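Local coordinates for protein polyketide synthase type I (Bacillus amyloliquefaciens, PDB 5KKU) that forms an N-terminal dehydratase domain of the difficidin polyketide assembly line and probably removes water from beta-hydroxyacyl intermediates, at residues L126-M132 / E172-E176. Sequence-based numbering, arbitrary orientation.
Sequences LNIEAFM and EELME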
loop_
_atom_site.group_PDB
_atom_site.type_symbol
_atom_site.label_atom_id
_atom_site.label_comp_id
_atom_site.label_asym_id
_atom_site.label_seq_id
_atom_site.Cartn_x
_atom_site.Cartn_y
_atom_site.Cartn_z
ATOM N N LEU A 126 -16.700 -13.440 5.713
ATOM C CA LEU A 126 -17.001 -14.015 4.445
ATOM C C LEU A 126 -16.523 -15.440 4.407
ATOM O O LEU A 126 -15.480 -15.760 4.922
ATOM C CB LEU A 126 -16.245 -13.151 3.421
ATOM C CG LEU A 126 -16.095 -13.600 1.977
ATOM C CD1 LEU A 126 -17.337 -13.319 1.170
ATOM C CD2 LEU A 126 -14.866 -12.992 1.335
ATOM N N ASN A 127 -17.311 -16.283 3.771
ATOM C CA ASN A 127 -16.944 -17.656 3.600
ATOM C C ASN A 127 -15.969 -17.798 2.459
ATOM O O ASN A 127 -16.371 -17.867 1.333
ATOM C CB ASN A 127 -18.160 -18.554 3.373
ATOM C CG ASN A 127 -17.864 -20.019 3.590
ATOM O OD1 ASN A 127 -16.893 -20.555 3.134
ATOM N ND2 ASN A 127 -18.716 -20.651 4.305
ATOM N N ILE A 128 -14.697 -17.874 2.793
ATOM C CA ILE A 128 -13.632 -17.937 1.823
ATOM C C ILE A 128 -13.765 -19.151 0.909
ATOM O O ILE A 128 -13.721 -18.980 -0.269
ATOM C CB ILE A 128 -12.235 -17.788 2.441
ATOM C CG1 ILE A 128 -11.913 -16.338 2.736
ATOM C CG2 ILE A 128 -11.144 -18.184 1.481
ATOM C CD1 ILE A 128 -12.720 -15.758 3.813
ATOM N N GLU A 129 -13.910 -20.322 1.479
ATOM C CA GLU A 129 -14.080 -21.532 0.739
ATOM C C GLU A 129 -15.251 -21.500 -0.225
ATOM O O GLU A 129 -15.116 -21.902 -1.332
ATOM C CB GLU A 129 -14.351 -22.640 1.690
ATOM C CG GLU A 129 -13.239 -23.425 2.270
ATOM C CD GLU A 129 -13.804 -24.749 2.731
ATOM O OE1 GLU A 129 -13.982 -24.947 3.919
ATOM O OE2 GLU A 129 -14.154 -25.569 1.883
ATOM N N ALA A 130 -16.375 -21.048 0.251
ATOM C CA ALA A 130 -17.529 -20.983 -0.564
ATOM C C ALA A 130 -17.381 -20.017 -1.722
ATOM O O ALA A 130 -17.856 -20.280 -2.760
ATOM C CB ALA A 130 -18.746 -20.663 0.259
ATOM N N PHE A 131 -16.719 -18.892 -1.486
ATOM C CA PHE A 131 -16.449 -17.908 -2.520
ATOM C C PHE A 131 -15.620 -18.514 -3.618
ATOM O O PHE A 131 -15.913 -18.345 -4.744
ATOM C CB PHE A 131 -15.764 -16.656 -1.986
ATOM C CG PHE A 131 -15.821 -15.492 -2.929
ATOM C CD1 PHE A 131 -14.906 -15.347 -3.936
ATOM C CD2 PHE A 131 -16.796 -14.549 -2.811
ATOM C CE1 PHE A 131 -14.981 -14.312 -4.820
ATOM C CE2 PHE A 131 -16.867 -13.505 -3.667
ATOM C CZ PHE A 131 -15.948 -13.372 -4.673
ATOM N N MET A 132 -14.570 -19.210 -3.253
ATOM C CA MET A 132 -13.683 -19.847 -4.217
ATOM C C MET A 132 -14.330 -20.947 -5.050
ATOM O O MET A 132 -14.179 -20.986 -6.228
ATOM C CB MET A 132 -12.446 -20.395 -3.540
ATOM C CG MET A 132 -11.403 -19.385 -3.115
ATOM S SD MET A 132 -10.156 -20.094 -2.045
ATOM C CE MET A 132 -8.852 -18.935 -2.152
ATOM N N GLU A 172 -18.040 -9.261 -7.485
ATOM C CA GLU A 172 -17.120 -9.348 -6.370
ATOM C C GLU A 172 -15.798 -9.976 -6.739
ATOM O O GLU A 172 -15.706 -10.705 -7.642
ATOM C CB GLU A 172 -17.714 -10.151 -5.227
ATOM C CG GLU A 172 -18.991 -9.592 -4.627
ATOM C CD GLU A 172 -19.723 -10.586 -3.755
ATOM O OE1 GLU A 172 -19.307 -10.893 -2.662
ATOM O OE2 GLU A 172 -20.742 -11.080 -4.185
ATOM N N GLU A 173 -14.778 -9.644 -5.989
ATOM C CA GLU A 173 -13.467 -10.174 -6.196
ATOM C C GLU A 173 -12.771 -10.613 -4.912
ATOM O O GLU A 173 -12.947 -10.041 -3.877
ATOM C CB GLU A 173 -12.633 -9.135 -6.918
ATOM C CG GLU A 173 -11.208 -9.493 -7.179
ATOM C CD GLU A 173 -10.425 -8.366 -7.785
ATOM O OE1 GLU A 173 -9.483 -7.898 -7.169
ATOM O OE2 GLU A 173 -10.748 -7.945 -8.869
ATOM N N LEU A 174 -11.967 -11.664 -5.031
ATOM C CA LEU A 174 -11.219 -12.208 -3.905
ATOM C C LEU A 174 -9.813 -12.568 -4.365
ATOM O O LEU A 174 -9.640 -13.346 -5.304
ATOM C CB LEU A 174 -11.923 -13.441 -3.335
ATOM C CG LEU A 174 -11.449 -13.919 -1.963
ATOM C CD1 LEU A 174 -11.166 -12.736 -1.049
ATOM C CD2 LEU A 174 -12.472 -14.853 -1.336
ATOM N N MET A 175 -8.809 -12.001 -3.705
ATOM C CA MET A 175 -7.421 -12.262 -4.070
ATOM C C MET A 175 -6.656 -13.061 -3.017
ATOM O O MET A 175 -6.366 -12.559 -1.930
ATOM C CB MET A 175 -6.691 -10.949 -4.359
ATOM C CG MET A 175 -7.074 -10.303 -5.680
ATOM S SD MET A 175 -6.112 -8.820 -6.036
ATOM C CE MET A 175 -6.461 -7.833 -4.583
ATOM N N GLU A 176 -6.329 -14.304 -3.354
ATOM C CA GLU A 176 -5.592 -15.159 -2.474
ATOM C C GLU A 176 -4.145 -14.820 -2.636
ATOM O O GLU A 176 -3.590 -14.998 -3.666
ATOM C CB GLU A 176 -5.869 -16.618 -2.789
ATOM C CG GLU A 176 -5.318 -17.558 -1.749
ATOM C CD GLU A 176 -5.565 -18.990 -2.080
ATOM O OE1 GLU A 176 -5.356 -19.359 -3.212
ATOM O OE2 GLU A 176 -5.962 -19.751 -1.217
#
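Glu-172 OE1, hydrogen-bonded to the hydroxyl of Tyr-240, also lies at the edge of the Phe-131 ring, near its plane and 3.7 Å from CE2. The carboxylate plane is turned 71° from that of the ring, so the two flat groups do not stack; the methylene CB of Glu-172 adds an aliphatic contact 3.7 Å from CZ. Phe-131 reaches the strand because its CG stands anti to the backbone N (chi1 -164°), which sends the ring out from the helix. There it meets Leu-174 obliquely, with Phe-131 CE1 3.5 Å from Leu-174 CB, while the Leu-174 CD2 methyl packs against Phe-131 CB and the CG and CD1 atoms of its ring. The same methyl faces CD2 of Leu-126, tip to tip at 4.0 Å, and Ile-128 CG1 comes within 4.4 Å of it. Such a cluster illustrates how a short helix is seated on one face of an antiparallel sheet, here within the double-hotdog architecture of polyketide synthase dehydratases. Strand 172-178, which probably belongs to the C-terminal hotdog, runs between strands 162-168 and 236-248, and the axes of segments 128-132 and 172-176 cross at -112°. Residues alternate accordingly: Glu-172, Leu-174 and Glu-176 point toward the helix, whereas Glu-173 points away and bonds to Ser-206 and Gly-204. Farther along, the CE methyl of Met-132 lies against the carboxylate end of Glu-176, the two chains crossing at about a right angle; Glu-176 OE2 is hydrogen-bonded to Tyr-238. At the start of the helix, Asn-127 acts as N-cap: its OD1 accepts from Ala-130 N at 3.0 Å, with the donor above the carbonyl plane.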